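Local coordinates for protein OxyR (PDB 3HO7) that probably binds DNA as a redox-sensitive LysR-family transcriptional activator, represented here by its regulatory domain, at residues L53-L57 / A70-L75; Y88-E93 / V152-I158; V106-L111 / M130-R136. All blocks are in the same frame, centred on the assembly; numbering follows the deposited sequence.

In the fold
The regulatory domain has the periplasmic-binding-protein fold of the LysR family, and long strand 75-89 runs the distance between interactions 1 and 2, which lie on opposite sides of the chain's centre, 37 Å apart centre to centre. Interaction 1, at the strand's start, is partly buried leucine packing of helix 49-58 on the loop entering the strand. Interaction 2, at its other end, is buried and largely polar, joining the strand's exit to the end of helix 145-153. Interaction 3, partly buried, ties together two loops about 14 Å from interaction 2, centre to centre, with arginine-to-carbonyl contacts and Met packing. These two touch: Glu93 OE1 and Arg110 NE form a 2.7 Å salt bridge.

Interaction 1 (L53-L57 / A70-L75); sequences LASLL and AETEGL
Four leucines, all in the mt rotamer, join helix 49-58 to the loop leading into strand 75-89. Residues 53-57 are helical, Leu57 N hydrogen-bonded to Leu53 O at 3.2 Å. The loop has Glu71 in left-handed conformation (phi/psi 49/43), then a type II turn from Thr72 to Leu75, closed by a Leu75 N to Thr72 O hydrogen bond of 3.0 Å. Leu53 lies nearest Ala70 and Leu57 nearest Gly74 (CA-CA 7.2 and 6.8 Å). Leu75 packs into the helix face: its CD1 is 4.0 Å from Leu53 CB, and its CD2 is 3.7 Å from Leu56 CB and 3.8 Å from Leu57 CD2. Leu53 reaches Ala70, CD2 to CB at 4.2 Å, and Thr72, CD1 to OG1 at 3.5 Å. With chi1 in m, Thr72 OG1 donates to Ala70 O at 2.6 Å. Gly74 has phi 98°, and a CB there would strike Leu57 CD2. Leu56 and Leu75 continue onto Ala192 and Arg194, so the helix packs on the loop entering strand 75-89 and on strand 184-194. Hydrogen bonds stay within each segment or go outside the pair, as for Gly74 N to Gln195, so leucine fit and the bare Gly74, not directional bonds, hold the segments together.

Interaction 2 (Y88-E93 / V152-I158); sequences YVSRCE and VESGQGI
A Schellman motif ends helix 145-153, and the chain leaving strand 75-89 closes over it. Gly155 (phi/psi 89/8) leaves the helical conformation; its N hydrogen-bonds to Val152 O at 2.9 Å, and a CB there would collide with Cys92 SG. Val89 and Ile158 form an antiparallel non-hydrogen-bonded pair, CA-CA 4.7 Å, with CG1 of Val89 3.7 Å from CD1 of Ile158 on the same sheet face; Ile158 CA also makes a CA-H...O contact with Tyr88 O at 3.4 Å. Ser90 N donates to Gly157 O at 3.2 Å, where Gly157 has phi 73°. Helix 145-153 is followed by strand 158-162, which pairs antiparallel with strand 75-89 in the mixed sheet of the LysR effector-binding fold. Ser90 to Glu93 is a type I turn (Glu93 N to Ser90 O, 3.1 Å) overlaid by an ST turn, Cys92 N to Ser90 OG at 3.0 Å. Ser90 OG gives a very short 2.5 Å hydrogen bond to Glu93 OE2, which also takes a weak one from Gly157 N at 3.0 Å. Tyr88 (chi1 t) packs CD2 on Val152 CG1 at 3.7 Å and donates OH to Glu153 OE2 at 2.7 Å. A water accepts from Arg91 N (2.8 Å) and donates to Val152 O (2.7 Å). From Gln156, NE2 hydrogen-bonds to Pro27 O of the second subunit.

Interaction 3 (V106-L111 / M130-R136); sequences VNPHRL and MKGLHER
Residues 106-111 make a compact bend in which Arg110 N hydrogen-bonds to Asn107 O at 2.9 Å, with an Asx turn formed by His109 N to Asn107 OD1 at 3.2 Å. Residues 130-136 contain two overlapping turns: type II from Met130 to Leu133, with Gly132 at phi 90°, then type I from Gly132 to Glu135, closed by Glu135 N to Gly132 O at 3.1 Å. The loops come closest at Pro108 and Leu133 (CA-CA 4.4 Å), with His109 and Arg136 at 5.5 Å. Pro108 lies on the first turn, CB 3.4 Å from Gly132 C and 3.8 Å from Met130 SD; a side chain on Gly132 would crowd Pro108 CG and His109 CE1. Met130, chi p,t,p, reaches Leu111 CD2 with SD at 4.3 Å and Val106 CG1 with CE at 4.4 Å. Leu111 and Leu133, both tp, meet at CD2 and CD1, 4.4 Å apart. Arg136 (chi1 p, chi3 p) extends along the bend: NE donates to His109 O at 3.2 Å and 171°, while NH1 lies close to Pro108 O (2.5 Å) and Leu111 O (2.7 Å), at angles too poor for hydrogen bonds. His109, chi1 m, sets ND1 2.8 Å from Gly132 O and 2.5 Å from Glu135 O. The loops bracket the stretch bearing Cys119 and Cys128, a pair seen disulfide-linked in this protein. The one clear hydrogen bond across the loops runs from a side chain to a main-chain carbonyl, so it reads backbone position and not side-chain identity, with Met130 and leucine packing beside it.

Interaction 1 (L53-L57 / A70-L75)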
# COMPACT_ATOMS: atom_id res chain seq x y z
N LEU A 53 -13.04 -1.57 13.68
CA LEU A 53 -13.86 -1.47 14.87
C LEU A 53 -15.34 -1.49 14.52
O LEU A 53 -16.15 -2.12 15.21
CB LEU A 53 -13.51 -0.20 15.65
CG LEU A 53 -12.01 0.04 15.90
CD1 LEU A 53 -11.81 1.19 16.89
CD2 LEU A 53 -11.32 -1.22 16.39
N ALA A 54 -15.70 -0.81 13.44
CA ALA A 54 -17.08 -0.75 12.98
C ALA A 54 -17.56 -2.12 12.50
O ALA A 54 -18.67 -2.55 12.81
CB ALA A 54 -17.24 0.28 11.88
N SER A 55 -16.70 -2.80 11.74
CA SER A 55 -17.04 -4.12 11.20
C SER A 55 -17.16 -5.16 12.30
O SER A 55 -18.06 -6.00 12.28
CB SER A 55 -16.01 -4.54 10.15
OG SER A 55 -16.09 -3.71 9.01
N LEU A 56 -16.25 -5.11 13.27
CA LEU A 56 -16.31 -6.01 14.42
C LEU A 56 -17.65 -5.89 15.14
O LEU A 56 -18.32 -6.89 15.38
CB LEU A 56 -15.16 -5.73 15.39
CG LEU A 56 -13.82 -6.40 15.09
CD1 LEU A 56 -12.74 -5.87 16.01
CD2 LEU A 56 -13.94 -7.91 15.21
N LEU A 57 -18.03 -4.66 15.49
CA LEU A 57 -19.28 -4.43 16.19
C LEU A 57 -20.48 -4.97 15.42
O LEU A 57 -21.30 -5.71 15.97
CB LEU A 57 -19.47 -2.94 16.49
CG LEU A 57 -18.77 -2.38 17.72
CD1 LEU A 57 -19.04 -0.89 17.87
CD2 LEU A 57 -19.20 -3.12 18.98
N ALA A 70 -8.32 -1.25 21.19
CA ALA A 70 -9.59 -0.85 20.60
C ALA A 70 -10.26 0.23 21.45
O ALA A 70 -10.88 1.15 20.91
CB ALA A 70 -10.51 -2.05 20.45
N GLU A 71 -10.23 0.06 22.76
CA GLU A 71 -10.76 1.09 23.65
C GLU A 71 -12.14 1.48 23.15
O GLU A 71 -12.48 2.66 23.08
CB GLU A 71 -9.81 2.29 23.74
CG GLU A 71 -8.59 1.99 24.59
CD GLU A 71 -7.52 3.05 24.50
OE1 GLU A 71 -7.73 4.05 23.79
OE2 GLU A 71 -6.46 2.87 25.13
N THR A 72 -12.92 0.48 22.79
CA THR A 72 -14.24 0.69 22.23
C THR A 72 -15.26 -0.19 22.95
O THR A 72 -15.10 -1.40 23.03
CB THR A 72 -14.27 0.36 20.73
OG1 THR A 72 -13.33 1.18 20.04
CG2 THR A 72 -15.66 0.58 20.15
N GLU A 73 -16.31 0.43 23.50
CA GLU A 73 -17.36 -0.32 24.15
C GLU A 73 -17.87 -1.43 23.23
O GLU A 73 -18.25 -1.16 22.08
CB GLU A 73 -18.51 0.61 24.57
CG GLU A 73 -19.75 -0.12 25.08
CD GLU A 73 -19.46 -0.99 26.28
OE1 GLU A 73 -18.63 -0.58 27.13
OE2 GLU A 73 -20.06 -2.08 26.39
N GLY A 74 -17.88 -2.66 23.72
CA GLY A 74 -18.38 -3.79 22.95
C GLY A 74 -17.28 -4.59 22.27
O GLY A 74 -17.55 -5.62 21.65
N LEU A 75 -16.05 -4.12 22.39
CA LEU A 75 -14.91 -4.81 21.80
C LEU A 75 -13.85 -5.11 22.85
O LEU A 75 -13.89 -4.58 23.96
CB LEU A 75 -14.28 -3.96 20.68
CG LEU A 75 -15.15 -3.61 19.48
CD1 LEU A 75 -14.29 -2.96 18.40
CD2 LEU A 75 -15.84 -4.86 18.93

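Interaction 2 (Y88-E93 / V152-I158)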
# COMPACT_ATOMS: atom_id res chain seq x y z
N TYR A 88 13.47 5.76 8.23
CA TYR A 88 13.85 5.41 6.88
C TYR A 88 14.30 6.73 6.26
O TYR A 88 13.47 7.59 5.96
CB TYR A 88 12.65 4.81 6.14
CG TYR A 88 12.99 3.90 4.98
CD1 TYR A 88 13.85 2.82 5.15
CD2 TYR A 88 12.43 4.10 3.73
CE1 TYR A 88 14.16 1.97 4.10
CE2 TYR A 88 12.73 3.26 2.67
CZ TYR A 88 13.59 2.20 2.86
OH TYR A 88 13.88 1.37 1.80
N VAL A 89 15.61 6.89 6.10
CA VAL A 89 16.19 8.19 5.78
C VAL A 89 16.82 8.19 4.39
O VAL A 89 17.69 7.37 4.10
CB VAL A 89 17.28 8.56 6.81
CG1 VAL A 89 17.78 9.98 6.56
CG2 VAL A 89 16.74 8.42 8.23
N SER A 90 16.40 9.12 3.54
CA SER A 90 16.95 9.20 2.19
C SER A 90 18.42 9.59 2.25
O SER A 90 18.87 10.23 3.19
CB SER A 90 16.18 10.21 1.34
OG SER A 90 16.92 11.41 1.22
N ARG A 91 19.17 9.20 1.22
CA ARG A 91 20.60 9.48 1.16
C ARG A 91 20.88 10.98 1.01
O ARG A 91 22.03 11.41 1.13
CB ARG A 91 21.24 8.69 0.02
CG ARG A 91 20.97 7.19 0.10
CD ARG A 91 21.39 6.47 -1.18
NE ARG A 91 21.00 5.06 -1.14
CZ ARG A 91 21.76 4.10 -0.63
NH1 ARG A 91 22.94 4.39 -0.11
NH2 ARG A 91 21.32 2.84 -0.64
N CYS A 92 19.83 11.76 0.77
CA CYS A 92 19.98 13.20 0.57
C CYS A 92 19.78 14.00 1.85
O CYS A 92 20.08 15.19 1.90
CB CYS A 92 19.00 13.69 -0.50
SG CYS A 92 19.07 12.75 -2.04
N GLU A 93 19.27 13.34 2.89
CA GLU A 93 19.01 14.03 4.15
C GLU A 93 20.29 14.16 4.98
O GLU A 93 21.07 13.21 5.07
CB GLU A 93 17.95 13.28 4.96
CG GLU A 93 16.81 12.73 4.12
CD GLU A 93 16.13 13.78 3.27
OE1 GLU A 93 15.79 14.86 3.81
OE2 GLU A 93 15.94 13.53 2.06
N VAL A 152 11.44 8.02 -0.19
CA VAL A 152 12.70 8.05 0.53
C VAL A 152 13.82 7.42 -0.28
O VAL A 152 14.92 7.97 -0.36
CB VAL A 152 12.58 7.35 1.90
CG1 VAL A 152 13.94 7.29 2.58
CG2 VAL A 152 11.56 8.06 2.77
N GLU A 153 13.54 6.28 -0.90
CA GLU A 153 14.54 5.58 -1.69
C GLU A 153 15.00 6.39 -2.90
O GLU A 153 16.07 6.16 -3.45
CB GLU A 153 14.01 4.21 -2.12
CG GLU A 153 13.69 3.29 -0.94
CD GLU A 153 12.80 2.13 -1.32
OE1 GLU A 153 12.49 1.99 -2.53
OE2 GLU A 153 12.42 1.36 -0.42
N SER A 154 14.16 7.34 -3.29
CA SER A 154 14.41 8.21 -4.44
C SER A 154 15.14 9.47 -4.01
O SER A 154 15.40 10.36 -4.82
CB SER A 154 13.10 8.56 -5.15
OG SER A 154 12.20 9.20 -4.27
N GLY A 155 15.47 9.55 -2.72
CA GLY A 155 16.17 10.70 -2.18
C GLY A 155 15.30 11.83 -1.68
O GLY A 155 15.81 12.90 -1.35
N GLN A 156 13.99 11.62 -1.61
CA GLN A 156 13.14 12.68 -1.09
C GLN A 156 12.60 12.35 0.29
O GLN A 156 11.75 11.49 0.46
CB GLN A 156 11.96 12.90 -2.05
CG GLN A 156 12.35 12.90 -3.52
CD GLN A 156 11.15 12.92 -4.45
OE1 GLN A 156 10.13 13.53 -4.15
NE2 GLN A 156 11.28 12.25 -5.59
N GLY A 157 13.07 13.11 1.28
CA GLY A 157 12.56 13.00 2.63
C GLY A 157 12.91 11.82 3.52
O GLY A 157 13.84 11.05 3.29
N ILE A 158 12.10 11.71 4.56
CA ILE A 158 12.18 10.71 5.60
C ILE A 158 10.79 10.19 5.97
O ILE A 158 9.80 10.91 5.83
CB ILE A 158 12.82 11.30 6.87
CG1 ILE A 158 14.31 11.58 6.64
CG2 ILE A 158 12.59 10.39 8.06
CD1 ILE A 158 15.04 12.10 7.86
O HOH W 1 17.58 7.99 -0.74

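Interaction 3 (V106-L111 / M130-R136)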
# COMPACT_ATOMS: atom_id res chain seq x y z
N VAL A 106 15.02 16.07 12.68
CA VAL A 106 14.01 15.67 11.71
C VAL A 106 13.39 16.92 11.08
O VAL A 106 12.74 17.71 11.77
CB VAL A 106 12.90 14.82 12.35
CG1 VAL A 106 11.77 14.60 11.36
CG2 VAL A 106 13.46 13.48 12.83
N ASN A 107 13.62 17.11 9.79
CA ASN A 107 13.09 18.26 9.08
C ASN A 107 11.60 18.10 8.76
O ASN A 107 11.22 17.26 7.95
CB ASN A 107 13.88 18.50 7.79
CG ASN A 107 13.54 19.81 7.12
OD1 ASN A 107 12.61 20.51 7.54
ND2 ASN A 107 14.28 20.16 6.08
N PRO A 108 10.76 18.92 9.40
CA PRO A 108 9.31 18.79 9.26
C PRO A 108 8.85 18.89 7.81
O PRO A 108 7.86 18.28 7.43
CB PRO A 108 8.76 19.97 10.07
CG PRO A 108 9.89 20.95 10.12
CD PRO A 108 11.12 20.11 10.19
N HIS A 109 9.58 19.67 7.01
CA HIS A 109 9.19 19.91 5.62
C HIS A 109 9.56 18.74 4.70
O HIS A 109 9.16 18.72 3.53
CB HIS A 109 9.82 21.20 5.10
CG HIS A 109 9.64 22.37 6.01
ND1 HIS A 109 8.41 22.72 6.54
CD2 HIS A 109 10.52 23.28 6.49
CE1 HIS A 109 8.55 23.79 7.30
NE2 HIS A 109 9.83 24.15 7.29
N ARG A 110 10.31 17.78 5.22
CA ARG A 110 10.73 16.63 4.42
C ARG A 110 10.36 15.31 5.11
O ARG A 110 11.03 14.30 4.92
CB ARG A 110 12.23 16.69 4.15
CG ARG A 110 12.66 17.92 3.36
CD ARG A 110 14.17 17.97 3.17
NE ARG A 110 14.67 16.84 2.39
CZ ARG A 110 14.55 16.74 1.07
NH1 ARG A 110 13.94 17.69 0.38
NH2 ARG A 110 15.04 15.68 0.45
N LEU A 111 9.29 15.35 5.89
CA LEU A 111 8.83 14.18 6.63
C LEU A 111 7.51 13.67 6.06
O LEU A 111 6.60 14.45 5.78
CB LEU A 111 8.65 14.54 8.11
CG LEU A 111 8.14 13.45 9.05
CD1 LEU A 111 9.15 12.32 9.15
CD2 LEU A 111 7.84 14.03 10.43
N MET A 130 4.62 18.37 15.37
CA MET A 130 5.80 19.22 15.37
C MET A 130 5.61 20.43 14.46
O MET A 130 4.99 20.33 13.40
CB MET A 130 7.04 18.44 14.95
CG MET A 130 6.97 17.87 13.54
SD MET A 130 8.60 17.40 12.92
CE MET A 130 9.26 16.53 14.35
N LYS A 131 6.15 21.57 14.88
CA LYS A 131 6.02 22.81 14.12
C LYS A 131 6.69 22.71 12.75
O LYS A 131 7.77 22.14 12.62
CB LYS A 131 6.64 23.97 14.90
CG LYS A 131 6.11 24.12 16.32
CD LYS A 131 4.65 24.54 16.33
CE LYS A 131 4.14 24.73 17.75
NZ LYS A 131 2.74 25.22 17.79
N GLY A 132 6.03 23.26 11.74
CA GLY A 132 6.56 23.27 10.38
C GLY A 132 6.17 22.06 9.57
O GLY A 132 6.46 21.98 8.38
N LEU A 133 5.49 21.11 10.21
CA LEU A 133 5.07 19.88 9.53
C LEU A 133 4.33 20.19 8.24
O LEU A 133 4.72 19.74 7.16
CB LEU A 133 4.20 19.02 10.45
CG LEU A 133 3.63 17.76 9.81
CD1 LEU A 133 4.74 16.91 9.21
CD2 LEU A 133 2.82 16.95 10.82
N HIS A 134 3.31 21.02 8.31
CA HIS A 134 2.43 21.24 7.18
C HIS A 134 2.92 22.34 6.24
O HIS A 134 2.17 22.83 5.40
CB HIS A 134 0.99 21.48 7.65
CG HIS A 134 0.41 20.31 8.38
ND1 HIS A 134 0.58 20.12 9.74
CD2 HIS A 134 -0.32 19.26 7.95
CE1 HIS A 134 -0.04 19.01 10.11
NE2 HIS A 134 -0.59 18.47 9.04
N GLU A 135 4.17 22.75 6.41
CA GLU A 135 4.73 23.84 5.60
C GLU A 135 5.61 23.27 4.51
O GLU A 135 6.76 23.01 4.73
CB GLU A 135 5.60 24.79 6.43
CG GLU A 135 4.87 25.76 7.36
CD GLU A 135 5.81 26.40 8.36
OE1 GLU A 135 5.33 26.84 9.40
OE2 GLU A 135 7.02 26.44 8.14
N ARG A 136 5.00 22.96 3.38
CA ARG A 136 5.73 22.44 2.24
C ARG A 136 4.84 22.64 1.04
O ARG A 136 3.62 22.72 1.17
CB ARG A 136 6.03 20.96 2.44
CG ARG A 136 4.83 20.12 2.84
CD ARG A 136 5.11 18.64 2.70
NE ARG A 136 6.05 18.15 3.70
CZ ARG A 136 5.68 17.52 4.81
NH1 ARG A 136 6.60 17.10 5.67
NH2 ARG A 136 4.40 17.30 5.06